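Local coordinates for protein Pcdhgb2 (Mus musculus, PDB 5SZR) that probably acts as a calcium-dependent cell-adhesion protein that may help establish and maintain specific neuronal connections in the brain, at residues S246-D258 and S266-F278. Sequence-based numbering, arbitrary orientation.
With CA (calcium ion), chain O; MAN (alpha-D-mannopyranose), chain T; NAG (2-acetamido-2-deoxy-beta-D-glucopyranose), chain E.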
loop_
_atom_site.group_PDB
_atom_site.type_symbol
_atom_site.label_atom_id
_atom_site.label_comp_id
_atom_site.label_asym_id
_atom_site.label_seq_id
_atom_site.Cartn_x
_atom_site.Cartn_y
_atom_site.Cartn_z
ATOM N N SER A 246 -3.525 12.686 1.445
ATOM C CA SER A 246 -2.475 13.655 1.155
ATOM C C SER A 246 -1.084 13.053 1.297
ATOM O O SER A 246 -0.149 13.489 0.617
ATOM C CB SER A 246 -2.618 14.874 2.068
ATOM O OG SER A 246 -3.518 15.822 1.517
ATOM N N ASN A 247 -0.922 12.054 2.167
ATOM C CA ASN A 247 0.381 11.424 2.336
ATOM C C ASN A 247 0.779 10.562 1.143
ATOM O O ASN A 247 1.950 10.183 1.033
ATOM C CB ASN A 247 0.394 10.580 3.608
ATOM C CG ASN A 247 0.101 11.393 4.852
ATOM O OD1 ASN A 247 0.284 12.608 4.876
ATOM N ND2 ASN A 247 -0.344 10.720 5.904
ATOM N N GLY A 248 -0.157 10.246 0.250
ATOM C CA GLY A 248 0.151 9.441 -0.915
ATOM C C GLY A 248 -0.138 10.131 -2.232
ATOM O O GLY A 248 -0.126 9.492 -3.289
ATOM N N LEU A 249 -0.395 11.437 -2.185
ATOM C CA LEU A 249 -0.641 12.228 -3.386
ATOM C C LEU A 249 0.692 12.721 -3.937
ATOM O O LEU A 249 1.438 13.413 -3.236
ATOM C CB LEU A 249 -1.568 13.403 -3.070
ATOM C CG LEU A 249 -2.040 14.252 -4.252
ATOM C CD1 LEU A 249 -2.865 13.417 -5.214
ATOM C CD2 LEU A 249 -2.836 15.453 -3.763
ATOM N N ILE A 250 0.985 12.378 -5.195
ATOM C CA ILE A 250 2.296 12.611 -5.799
ATOM C C ILE A 250 2.257 13.842 -6.694
ATOM O O ILE A 250 1.296 14.057 -7.444
ATOM C CB ILE A 250 2.764 11.384 -6.604
ATOM C CG1 ILE A 250 2.687 10.118 -5.751
ATOM C CG2 ILE A 250 4.184 11.589 -7.105
ATOM C CD1 ILE A 250 3.579 10.161 -4.551
ATOM N N SER A 251 3.316 14.647 -6.625
ATOM C CA SER A 251 3.567 15.715 -7.584
ATOM C C SER A 251 4.947 15.514 -8.194
ATOM O O SER A 251 5.918 15.262 -7.472
ATOM C CB SER A 251 3.470 17.091 -6.924
ATOM O OG SER A 251 2.124 17.402 -6.613
ATOM N N TYR A 252 5.027 15.612 -9.517
ATOM C CA TYR A 252 6.279 15.467 -10.251
ATOM C C TYR A 252 6.816 16.830 -10.665
ATOM O O TYR A 252 6.053 17.759 -10.947
ATOM C CB TYR A 252 6.094 14.591 -11.491
ATOM C CG TYR A 252 5.452 13.260 -11.188
ATOM C CD1 TYR A 252 6.199 12.211 -10.668
ATOM C CD2 TYR A 252 4.095 13.060 -11.400
ATOM C CE1 TYR A 252 5.614 10.994 -10.377
ATOM C CE2 TYR A 252 3.501 11.849 -11.120
ATOM C CZ TYR A 252 4.262 10.817 -10.604
ATOM O OH TYR A 252 3.668 9.606 -10.326
ATOM N N SER A 253 8.144 16.937 -10.707
ATOM C CA SER A 253 8.805 18.172 -11.104
ATOM C C SER A 253 10.184 17.846 -11.669
ATOM O O SER A 253 10.677 16.719 -11.554
ATOM C CB SER A 253 8.914 19.151 -9.930
ATOM O OG SER A 253 9.802 18.663 -8.936
ATOM N N ILE A 254 10.805 18.854 -12.280
ATOM C CA ILE A 254 12.156 18.750 -12.823
ATOM C C ILE A 254 13.061 19.641 -11.986
ATOM O O ILE A 254 12.812 20.847 -11.866
ATOM C CB ILE A 254 12.215 19.160 -14.303
ATOM C CG1 ILE A 254 11.417 18.191 -15.175
ATOM C CG2 ILE A 254 13.658 19.235 -14.775
ATOM C CD1 ILE A 254 11.464 18.540 -16.655
ATOM N N ILE A 255 14.122 19.063 -11.432
ATOM C CA ILE A 255 14.972 19.782 -10.496
ATOM C C ILE A 255 16.393 20.009 -11.004
ATOM O O ILE A 255 17.068 20.917 -10.500
ATOM C CB ILE A 255 15.010 19.066 -9.133
ATOM C CG1 ILE A 255 15.536 17.646 -9.311
ATOM C CG2 ILE A 255 13.630 19.066 -8.502
ATOM C CD1 ILE A 255 15.705 16.898 -8.022
ATOM N N ALA A 256 16.875 19.232 -11.970
ATOM C CA ALA A 256 18.248 19.405 -12.431
ATOM C C ALA A 256 18.378 18.883 -13.853
ATOM O O ALA A 256 17.559 18.088 -14.323
ATOM C CB ALA A 256 19.250 18.705 -11.506
ATOM N N SER A 257 19.438 19.335 -14.524
ATOM C CA SER A 257 19.685 19.025 -15.926
ATOM C C SER A 257 21.064 19.536 -16.311
ATOM O O SER A 257 21.518 20.563 -15.801
ATOM C CB SER A 257 18.619 19.655 -16.829
ATOM O OG SER A 257 19.110 19.853 -18.138
ATOM N N ASP A 258 21.722 18.815 -17.220
ATOM C CA ASP A 258 23.017 19.256 -17.726
ATOM C C ASP A 258 22.904 20.384 -18.745
ATOM O O ASP A 258 23.932 20.828 -19.263
ATOM C CB ASP A 258 23.795 18.081 -18.335
ATOM C CG ASP A 258 22.991 17.300 -19.361
ATOM O OD1 ASP A 258 21.853 17.705 -19.683
ATOM O OD2 ASP A 258 23.511 16.275 -19.856
ATOM N N SER A 266 12.910 25.725 -21.744
ATOM C CA SER A 266 12.768 25.784 -23.191
ATOM C C SER A 266 12.930 24.426 -23.861
ATOM O O SER A 266 12.646 24.312 -25.059
ATOM C CB SER A 266 13.783 26.770 -23.770
ATOM O OG SER A 266 13.663 26.847 -25.178
ATOM N N PHE A 267 13.375 23.401 -23.134
ATOM C CA PHE A 267 13.571 22.070 -23.700
ATOM C C PHE A 267 12.483 21.091 -23.271
ATOM O O PHE A 267 11.800 20.505 -24.117
ATOM C CB PHE A 267 14.950 21.523 -23.308
ATOM C CG PHE A 267 16.069 22.028 -24.170
ATOM C CD1 PHE A 267 16.691 21.191 -25.079
ATOM C CD2 PHE A 267 16.492 23.341 -24.076
ATOM C CE1 PHE A 267 17.722 21.655 -25.877
ATOM C CE2 PHE A 267 17.521 23.809 -24.870
ATOM C CZ PHE A 267 18.137 22.965 -25.771
ATOM N N VAL A 268 12.320 20.892 -21.965
ATOM C CA VAL A 268 11.418 19.875 -21.443
ATOM C C VAL A 268 10.700 20.405 -20.211
ATOM O O VAL A 268 11.203 21.279 -19.496
ATOM C CB VAL A 268 12.162 18.565 -21.103
ATOM C CG1 VAL A 268 12.644 17.877 -22.376
ATOM C CG2 VAL A 268 13.325 18.852 -20.172
ATOM N N SER A 269 9.507 19.867 -19.978
ATOM C CA SER A 269 8.750 20.097 -18.758
ATOM C C SER A 269 8.048 18.800 -18.396
ATOM O O SER A 269 7.989 17.860 -19.193
ATOM C CB SER A 269 7.731 21.229 -18.923
ATOM O OG SER A 269 6.701 20.838 -19.814
ATOM N N VAL A 270 7.505 18.750 -17.183
ATOM C CA VAL A 270 6.713 17.610 -16.743
ATOM C C VAL A 270 5.418 18.128 -16.139
ATOM O O VAL A 270 5.409 19.143 -15.434
ATOM C CB VAL A 270 7.488 16.718 -15.747
ATOM C CG1 VAL A 270 7.667 17.408 -14.403
ATOM C CG2 VAL A 270 6.799 15.377 -15.591
ATOM N N ASN A 271 4.314 17.460 -16.463
ATOM C CA ASN A 271 3.041 17.789 -15.841
ATOM C C ASN A 271 3.047 17.295 -14.397
ATOM O O ASN A 271 3.337 16.124 -14.134
ATOM C CB ASN A 271 1.890 17.163 -16.624
ATOM C CG ASN A 271 0.536 17.522 -16.051
ATOM O OD1 ASN A 271 0.103 16.956 -15.044
ATOM N ND2 ASN A 271 -0.146 18.464 -16.694
ATOM N N GLN A 272 2.739 18.191 -13.457
ATOM C CA GLN A 272 2.952 17.891 -12.044
ATOM C C GLN A 272 2.022 16.802 -11.513
ATOM O O GLN A 272 2.336 16.186 -10.488
ATOM C CB GLN A 272 2.782 19.157 -11.206
ATOM C CG GLN A 272 1.338 19.615 -11.077
ATOM C CD GLN A 272 1.145 20.662 -9.997
ATOM O OE1 GLN A 272 2.089 21.028 -9.294
ATOM N NE2 GLN A 272 -0.083 21.148 -9.857
ATOM N N ASP A 273 0.892 16.551 -12.169
ATOM C CA ASP A 273 -0.045 15.544 -11.688
ATOM C C ASP A 273 0.032 14.238 -12.463
ATOM O O ASP A 273 -0.121 13.167 -11.868
ATOM C CB ASP A 273 -1.476 16.089 -11.739
ATOM C CG ASP A 273 -1.678 17.284 -10.822
ATOM O OD1 ASP A 273 -0.969 17.381 -9.798
ATOM O OD2 ASP A 273 -2.545 18.128 -11.124
ATOM N N SER A 274 0.282 14.295 -13.770
ATOM C CA SER A 274 0.304 13.098 -14.600
ATOM C C SER A 274 1.694 12.502 -14.775
ATOM O O SER A 274 1.805 11.316 -15.108
ATOM C CB SER A 274 -0.260 13.405 -15.991
ATOM O OG SER A 274 0.709 14.082 -16.765
ATOM N N GLY A 275 2.747 13.292 -14.581
ATOM C CA GLY A 275 4.090 12.824 -14.838
ATOM C C GLY A 275 4.472 12.751 -16.298
ATOM O O GLY A 275 5.579 12.290 -16.609
ATOM N N VAL A 276 3.592 13.178 -17.207
ATOM C CA VAL A 276 3.943 13.229 -18.618
ATOM C C VAL A 276 5.050 14.251 -18.818
ATOM O O VAL A 276 4.994 15.365 -18.280
ATOM C CB VAL A 276 2.711 13.565 -19.469
ATOM C CG1 VAL A 276 3.128 13.882 -20.889
ATOM C CG2 VAL A 276 1.728 12.411 -19.452
ATOM N N VAL A 277 6.073 13.868 -19.574
ATOM C CA VAL A 277 7.197 14.741 -19.892
ATOM C C VAL A 277 7.029 15.227 -21.327
ATOM O O VAL A 277 6.927 14.415 -22.255
ATOM C CB VAL A 277 8.538 14.016 -19.706
ATOM C CG1 VAL A 277 9.691 14.931 -20.091
ATOM C CG2 VAL A 277 8.682 13.531 -18.274
ATOM N N PHE A 278 7.001 16.545 -21.514
ATOM C CA PHE A 278 6.819 17.155 -22.825
ATOM C C PHE A 278 8.130 17.729 -23.333
ATOM O O PHE A 278 8.909 18.301 -22.564
ATOM C CB PHE A 278 5.786 18.284 -22.787
ATOM C CG PHE A 278 4.403 17.837 -22.428
ATOM C CD1 PHE A 278 3.482 17.536 -23.418
ATOM C CD2 PHE A 278 4.020 17.731 -21.095
ATOM C CE1 PHE A 278 2.202 17.128 -23.089
ATOM C CE2 PHE A 278 2.739 17.325 -20.759
ATOM C CZ PHE A 278 1.828 17.021 -21.759
HETATM CA CA CA O . 4.003 9.174 1.538
HETATM C C1 MAN T . 2.378 11.667 -23.567
HETATM C C2 MAN T . 2.906 10.598 -22.598
HETATM C C3 MAN T . 3.908 9.699 -23.315
HETATM C C4 MAN T . 3.325 9.144 -24.631
HETATM C C5 MAN T . 2.800 10.285 -25.507
HETATM C C6 MAN T . 2.066 9.815 -26.745
HETATM O O2 MAN T . 1.853 9.736 -22.148
HETATM O O3 MAN T . 4.349 8.633 -22.474
HETATM O O4 MAN T . 4.333 8.455 -25.347
HETATM O O5 MAN T . 1.876 11.113 -24.751
HETATM O O6 MAN T . 1.566 10.977 -27.411
HETATM C C1 NAG E . 16.279 14.870 -4.401
HETATM C C2 NAG E . 16.298 14.867 -2.881
HETATM C C3 NAG E . 15.774 16.205 -2.364
HETATM C C4 NAG E . 16.534 17.361 -3.010
HETATM C C5 NAG E . 16.577 17.198 -4.533
HETATM C C6 NAG E . 17.459 18.205 -5.236
HETATM C C7 NAG E . 16.066 12.596 -1.983
HETATM C C8 NAG E . 15.123 11.563 -1.449
HETATM N N2 NAG E . 15.519 13.762 -2.343
HETATM O O3 NAG E . 15.885 16.261 -0.946
HETATM O O4 NAG E . 15.896 18.594 -2.696
HETATM O O5 NAG E . 17.092 15.906 -4.875
HETATM O O6 NAG E . 17.811 19.283 -4.383
HETATM O O7 NAG E . 17.271 12.387 -2.081
HETATM O O HOH W 1 0.100 12.550 -9.038
#
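Y252 and Q272 join edge strand 250-257 of a cadherin-type beta sandwich to the turn that follows strand 268-270 through one direct hydrogen bond: Y252 N donates to Q272 O at 2.9 Å, nearly straight at 162°. The same carbonyl oxygen receives a CA-H...O contact from S251 CA (3.2 Å), and Q272 CA returns one to Y252 O, so peptide groups rather than side chains make the polar link.

Around the tyrosine, packing takes over from hydrogen bonding across the contact. With CG anti to its carbonyl carbon (chi1 -53°), the Y252 ring packs obliquely against the turn 271-275, with its CD2 3.4 Å from G275 CA, while D273 O sits at the ring edge, in plane. I250 CG2 rests on one face of the ring, and the hydroxyl reaches across to A239 N. A serine here would probably lose the cover over G275 and leave A239 N without its hydroxyl partner. G275 has positive phi, and a CB on it would point into the ring. Farther along, I254 CD1 meets V268 CG2 at 4.0 Å, I254 CG1 meets V270 CG1 at 3.9 Å, and the latter methyl also presses on S253 CA.

The turn is shaped from within: N271 OD1 accepts from D273 N and S274 N on opposite faces of its amide plane, an Asx turn and Asx motif together, and S274 OG forms an ST turn to V276 N.

The contact lies within the third of the four cadherin domains in this fragment, where N247 O binds a calcium ion with N209, N211, D241, D243 and D299. Strand 250-257 is outermost in one sheet, pairing with strand 290-299, and strand 268-270 is outermost in the other, beside strand 276-279; the axes of strands 250-257 and 268-270 run at 148°, closing one side of the sandwich.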